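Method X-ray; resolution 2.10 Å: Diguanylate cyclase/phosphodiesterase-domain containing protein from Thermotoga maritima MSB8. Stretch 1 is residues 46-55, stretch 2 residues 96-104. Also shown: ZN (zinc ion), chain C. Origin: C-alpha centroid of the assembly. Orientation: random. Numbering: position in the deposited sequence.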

ATOM      1  N   LYS A  46      12.526  -5.260 -12.905  1.00 48.52           N
ATOM      2  CA  LYS A  46      11.324  -5.863 -13.480  1.00 39.64           C
ATOM      3  C   LYS A  46      10.184  -5.898 -12.473  1.00 38.93           C
ATOM      4  O   LYS A  46       9.087  -5.386 -12.739  1.00 36.91           O
ATOM      5  CB  LYS A  46      11.644  -7.275 -13.969  1.00 46.63           C
ATOM      6  CG  LYS A  46      11.813  -7.420 -15.472  1.00 49.22           C
ATOM      7  CD  LYS A  46      12.084  -8.883 -15.819  1.00 52.80           C
ATOM      8  CE  LYS A  46      10.798  -9.708 -15.840  1.00 48.09           C
ATOM      9  NZ  LYS A  46       9.873  -9.312 -16.942  1.00 46.86           N
ATOM     10  N   ALA A  47      10.429  -6.490 -11.301  1.00 39.49           N
ATOM     11  CA  ALA A  47       9.371  -6.621 -10.307  1.00 41.44           C
ATOM     12  C   ALA A  47       8.845  -5.263  -9.837  1.00 40.68           C
ATOM     13  O   ALA A  47       7.666  -5.147  -9.481  1.00 43.34           O
ATOM     14  CB  ALA A  47       9.875  -7.445  -9.128  1.00 38.95           C
ATOM     15  N   LEU A  48       9.689  -4.225  -9.843  1.00 36.01           N
ATOM     16  CA  LEU A  48       9.258  -2.917  -9.354  1.00 34.99           C
ATOM     17  C   LEU A  48       8.114  -2.361 -10.192  1.00 36.03           C
ATOM     18  O   LEU A  48       7.095  -1.907  -9.655  1.00 34.51           O
ATOM     19  CB  LEU A  48      10.430  -1.932  -9.356  1.00 41.66           C
ATOM     20  CG  LEU A  48      11.457  -1.961  -8.222  1.00 34.98           C
ATOM     21  CD1 LEU A  48      12.494  -0.865  -8.431  1.00 31.77           C
ATOM     22  CD2 LEU A  48      10.800  -1.834  -6.863  1.00 35.49           C
HETATM   23  N   MSE A  49       8.271  -2.364 -11.512  1.00 27.26           N
HETATM   24  CA  MSE A  49       7.251  -1.760 -12.351  1.00 35.13           C
HETATM   25  C   MSE A  49       5.990  -2.640 -12.374  1.00 34.12           C
HETATM   26  O   MSE A  49       4.885  -2.137 -12.590  1.00 32.93           O
HETATM   27  CB  MSE A  49       7.795  -1.501 -13.761  1.00 34.40           C
HETATM   28  CG  MSE A  49       8.571  -0.166 -13.891  1.00 26.46           C
HETATM   29 SE   MSE A  49       9.682  -0.008 -15.590  1.00 40.95          SE
HETATM   30  CE  MSE A  49      10.643  -1.717 -15.505  1.00 24.96           C
ATOM     31  N   LYS A  50       6.153  -3.940 -12.092  1.00 35.62           N
ATOM     32  CA  LYS A  50       5.018  -4.866 -12.124  1.00 34.91           C
ATOM     33  C   LYS A  50       4.166  -4.766 -10.862  1.00 28.66           C
ATOM     34  O   LYS A  50       2.933  -4.701 -10.939  1.00 21.39           O
ATOM     35  CB  LYS A  50       5.510  -6.302 -12.308  1.00 29.36           C
ATOM     36  CG  LYS A  50       5.913  -6.631 -13.730  1.00 33.61           C
ATOM     37  CD  LYS A  50       6.398  -8.071 -13.857  1.00 33.13           C
ATOM     38  CE  LYS A  50       7.237  -8.256 -15.125  1.00 37.49           C
ATOM     39  NZ  LYS A  50       7.530  -9.691 -15.421  1.00 34.96           N
ATOM     40  N   ILE A  51       4.801  -4.783  -9.690  1.00 24.44           N
ATOM     41  CA  ILE A  51       4.032  -4.616  -8.466  1.00 27.06           C
ATOM     42  C   ILE A  51       3.485  -3.197  -8.378  1.00 22.63           C
ATOM     43  O   ILE A  51       2.378  -2.983  -7.866  1.00 20.73           O
ATOM     44  CB  ILE A  51       4.890  -5.011  -7.253  1.00 24.43           C
ATOM     45  CG1 ILE A  51       5.060  -6.526  -7.251  1.00 21.63           C
ATOM     46  CG2 ILE A  51       4.257  -4.553  -5.941  1.00 22.64           C
ATOM     47  CD1 ILE A  51       6.367  -6.982  -6.719  1.00 34.23           C
ATOM     48  N   GLY A  52       4.214  -2.218  -8.918  1.00 25.53           N
ATOM     49  CA  GLY A  52       3.685  -0.864  -8.977  1.00 20.69           C
ATOM     50  C   GLY A  52       2.368  -0.791  -9.728  1.00 23.70           C
ATOM     51  O   GLY A  52       1.387  -0.213  -9.244  1.00 20.40           O
ATOM     52  N   LYS A  53       2.321  -1.399 -10.915  1.00 16.54           N
ATOM     53  CA  LYS A  53       1.085  -1.429 -11.689  1.00 21.50           C
ATOM     54  C   LYS A  53      -0.018  -2.165 -10.938  1.00 15.90           C
ATOM     55  O   LYS A  53      -1.187  -1.763 -10.990  1.00 16.20           O
ATOM     56  CB  LYS A  53       1.334  -2.093 -13.041  1.00 26.92           C
ATOM     57  CG  LYS A  53       1.651  -1.126 -14.178  1.00 33.20           C
ATOM     58  CD  LYS A  53       2.527  -1.807 -15.221  1.00 30.22           C
ATOM     59  CE  LYS A  53       2.111  -1.435 -16.619  1.00 28.04           C
ATOM     60  NZ  LYS A  53       2.076  -2.648 -17.481  1.00 40.13           N
ATOM     61  N   ILE A  54       0.335  -3.251 -10.246  1.00 17.68           N
ATOM     62  CA  ILE A  54      -0.662  -4.047  -9.529  1.00 15.71           C
ATOM     63  C   ILE A  54      -1.326  -3.206  -8.445  1.00 15.69           C
ATOM     64  O   ILE A  54      -2.555  -3.206  -8.292  1.00 15.82           O
ATOM     65  CB  ILE A  54      -0.014  -5.313  -8.939  1.00 14.42           C
ATOM     66  CG1 ILE A  54       0.290  -6.338 -10.038  1.00 15.26           C
ATOM     67  CG2 ILE A  54      -0.897  -5.905  -7.838  1.00 10.31           C
ATOM     68  CD1 ILE A  54       1.179  -7.485  -9.556  1.00 16.79           C
ATOM     69  N   LEU A  55      -0.519  -2.473  -7.674  1.00 14.99           N
ATOM     70  CA  LEU A  55      -1.075  -1.617  -6.627  1.00 17.02           C
ATOM     71  C   LEU A  55      -1.856  -0.454  -7.216  1.00 13.92           C
ATOM     72  O   LEU A  55      -2.863  -0.026  -6.638  1.00 15.26           O
ATOM     73  CB  LEU A  55       0.039  -1.100  -5.715  1.00 14.59           C
ATOM     74  CG  LEU A  55       0.715  -2.211  -4.921  1.00 14.80           C
ATOM     75  CD1 LEU A  55       1.931  -1.659  -4.234  1.00 19.28           C
ATOM     76  CD2 LEU A  55      -0.247  -2.831  -3.925  1.00 16.07           C
ATOM     77  N   HIS A  96      -2.551 -11.368  -8.177  1.00 17.47           N
ATOM     78  CA  HIS A  96      -1.838 -10.763  -9.305  1.00 17.44           C
ATOM     79  C   HIS A  96      -0.353 -11.094  -9.259  1.00 22.09           C
ATOM     80  O   HIS A  96       0.252 -11.410 -10.294  1.00 19.47           O
ATOM     81  CB  HIS A  96      -2.052  -9.254  -9.333  1.00 17.36           C
ATOM     82  CG  HIS A  96      -3.392  -8.850  -9.871  1.00 15.19           C
ATOM     83  ND1 HIS A  96      -4.567  -9.080  -9.187  1.00 14.45           N
ATOM     84  CD2 HIS A  96      -3.744  -8.256 -11.036  1.00 16.14           C
ATOM     85  CE1 HIS A  96      -5.587  -8.648  -9.909  1.00 17.36           C
ATOM     86  NE2 HIS A  96      -5.115  -8.141 -11.037  1.00 16.99           N
ATOM     87  N   ILE A  97       0.259 -11.012  -8.075  1.00 18.63           N
ATOM     88  CA  ILE A  97       1.664 -11.386  -7.956  1.00 21.95           C
ATOM     89  C   ILE A  97       1.838 -12.875  -8.251  1.00 26.29           C
ATOM     90  O   ILE A  97       2.822 -13.282  -8.883  1.00 28.71           O
ATOM     91  CB  ILE A  97       2.208 -10.997  -6.567  1.00 24.08           C
ATOM     92  CG1 ILE A  97       1.909  -9.523  -6.280  1.00 20.33           C
ATOM     93  CG2 ILE A  97       3.709 -11.252  -6.485  1.00 23.02           C
ATOM     94  CD1 ILE A  97       2.424  -9.030  -4.947  1.00 21.80           C
ATOM     95  N   GLU A  98       0.867 -13.703  -7.840  1.00 23.64           N
ATOM     96  CA  GLU A  98       0.913 -15.129  -8.168  1.00 26.40           C
ATOM     97  C   GLU A  98       0.839 -15.345  -9.673  1.00 28.82           C
ATOM     98  O   GLU A  98       1.610 -16.128 -10.242  1.00 30.32           O
ATOM     99  CB  GLU A  98      -0.224 -15.881  -7.464  1.00 27.30           C
ATOM    100  CG  GLU A  98      -0.301 -17.395  -7.803  1.00 27.07           C
ATOM    101  CD  GLU A  98      -1.328 -18.155  -6.953  1.00 28.85           C
ATOM    102  OE1 GLU A  98      -1.765 -17.609  -5.911  1.00 30.59           O
ATOM    103  OE2 GLU A  98      -1.699 -19.299  -7.324  1.00 24.34           O
ATOM    104  N   SER A  99      -0.084 -14.648 -10.338  1.00 23.84           N
ATOM    105  CA  SER A  99      -0.213 -14.759 -11.784  1.00 25.67           C
ATOM    106  C   SER A  99       1.078 -14.434 -12.519  1.00 29.34           C
ATOM    107  O   SER A  99       1.253 -14.883 -13.656  1.00 35.22           O
ATOM    108  CB  SER A  99      -1.326 -13.846 -12.280  1.00 22.38           C
ATOM    109  OG  SER A  99      -2.544 -14.559 -12.371  1.00 30.80           O
ATOM    110  N   ILE A 100       1.980 -13.660 -11.914  1.00 25.15           N
ATOM    111  CA  ILE A 100       3.257 -13.393 -12.565  1.00 26.11           C
ATOM    112  C   ILE A 100       4.200 -14.566 -12.382  1.00 32.58           C
ATOM    113  O   ILE A 100       4.892 -14.974 -13.322  1.00 29.97           O
ATOM    114  CB  ILE A 100       3.884 -12.099 -12.026  1.00 29.25           C
ATOM    115  CG1 ILE A 100       2.954 -10.910 -12.262  1.00 26.77           C
ATOM    116  CG2 ILE A 100       5.248 -11.882 -12.662  1.00 28.51           C
ATOM    117  CD1 ILE A 100       3.443  -9.610 -11.640  1.00 26.19           C
ATOM    118  N   GLY A 101       4.250 -15.115 -11.173  1.00 33.64           N
ATOM    119  CA  GLY A 101       5.182 -16.178 -10.860  1.00 34.31           C
ATOM    120  C   GLY A 101       6.571 -15.663 -10.558  1.00 26.15           C
ATOM    121  O   GLY A 101       6.999 -14.656 -11.122  1.00 29.93           O
ATOM    122  N   GLY A 102       7.275 -16.334  -9.648  1.00 35.55           N
ATOM    123  CA  GLY A 102       8.689 -16.099  -9.433  1.00 31.95           C
ATOM    124  C   GLY A 102       9.067 -14.819  -8.719  1.00 37.23           C
ATOM    125  O   GLY A 102      10.245 -14.450  -8.746  1.00 34.55           O
ATOM    126  N   ILE A 103       8.121 -14.124  -8.085  1.00 31.91           N
ATOM    127  CA  ILE A 103       8.424 -12.932  -7.291  1.00 34.61           C
ATOM    128  C   ILE A 103       8.256 -13.289  -5.822  1.00 29.13           C
ATOM    129  O   ILE A 103       7.184 -13.744  -5.402  1.00 31.18           O
ATOM    130  CB  ILE A 103       7.530 -11.738  -7.665  1.00 32.11           C
ATOM    131  CG1 ILE A 103       7.682 -11.376  -9.138  1.00 33.25           C
ATOM    132  CG2 ILE A 103       7.883 -10.520  -6.828  1.00 26.11           C
ATOM    133  CD1 ILE A 103       6.798 -10.210  -9.546  1.00 31.32           C
ATOM    134  N   GLU A 104       9.316 -13.099  -5.046  1.00 28.48           N
ATOM    135  CA  GLU A 104       9.263 -13.298  -3.604  1.00 32.47           C
ATOM    136  C   GLU A 104       8.958 -11.962  -2.936  1.00 25.43           C
ATOM    137  O   GLU A 104       9.578 -10.945  -3.263  1.00 24.68           O
ATOM    138  CB  GLU A 104      10.585 -13.869  -3.088  1.00 29.19           C
ATOM    139  CG  GLU A 104      10.422 -14.952  -2.036  1.00 41.96           C
ATOM    140  CD  GLU A 104       9.637 -16.147  -2.546  1.00 44.31           C
ATOM    141  OE1 GLU A 104       8.755 -16.652  -1.811  1.00 50.57           O
ATOM    142  OE2 GLU A 104       9.906 -16.586  -3.686  1.00 44.41           O
TER
HETATM  143 ZN    ZN C 202      -6.326  -7.242 -12.389  1.00 18.90          ZN

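Residues 46-55 form an unbroken piece of a helix that extends in both directions along the chain. The second stretch enters as the last part of another helix and then becomes extended or turning backbone around two glycines. The two helix axes approach to 10.7 Å, and their N-to-C directions make an angle of 144°, so the chains run roughly antiparallel: Ile-54 lies nearest His-96, Ile-51 nearest Ile-97, and Ala-47 nearest Ile-103. No hydrogen bond crosses between the stretches. Within the first helix the usual backbone bonds form, as from Ile-51 N to Ala-47 O (2.9 Å) and from Leu-55 N to Ile-51 O (2.9 Å); the contact between the stretches is one of side-chain packing.

Gly-101 is the first residue to leave helical geometry, with a phi of 81°. At its backbone angles a beta carbon would be jammed against the carbonyl oxygen of Ile-100, so glycine is called for here. Gly-102 also has positive phi, 74°, which favours glycine. Beyond this pair, Ile-103 returns to negative phi in an extended conformation and directs its CA-to-CB bond toward the first helix, so the contact continues past the end of the second.

Ile-54 is the residue most covered by the opposing stretch. Its CA-to-CB bond points toward the partner, and with chi1 in m and chi2 in t its CD1 reaches three residues: His-96 CB at 3.7 Å, Ile-97 CG1 at 3.9 Å and Ile-100 CD1 at 3.7 Å. A branched aliphatic chain suits this buried position, since it fills space without bringing in a polar group that would need a partner.

One turn earlier, Ile-51 starts sideways, but its end comes nearer. Its CD1 lies 3.9 Å from Ile-103 CG2, while its CG1 is 4.3 Å from Ile-97 CD1, so this one side chain touches both the helical and the loop portions of the second stretch. Ala-47 completes the row: its CB sits 4.2 Å from Ile-103 CD1, and the small methyl is enough to meet the long isoleucine side chain at this buried site.

Lys-50 borders the apolar patch. Its CB is 4.0 Å from Ile-100 CD1, an aliphatic contact, and its largely extended chain runs on past the same residue, with CD and NZ each 4.2 Å from Ile-100 CG2. Lysine can thus serve a partly exposed position, giving methylene surface to the contact. Its NZ lies 2.8 Å from Lys-46 NZ, but both are donors and the pair is not hydrogen-bonded.

His-96 combines two roles. Its CB packs against Ile-54, whose CG2 approaches the ring obliquely, while NE2 binds the zinc ion at 2.0 Å from ZN. The metal has another ligand elsewhere in the structure, where ND1 also finds a hydrogen-bonding partner. Both ring nitrogens are therefore engaged, and the imidazole can stand beside an apolar neighbour without leaving a polar atom unsatisfied.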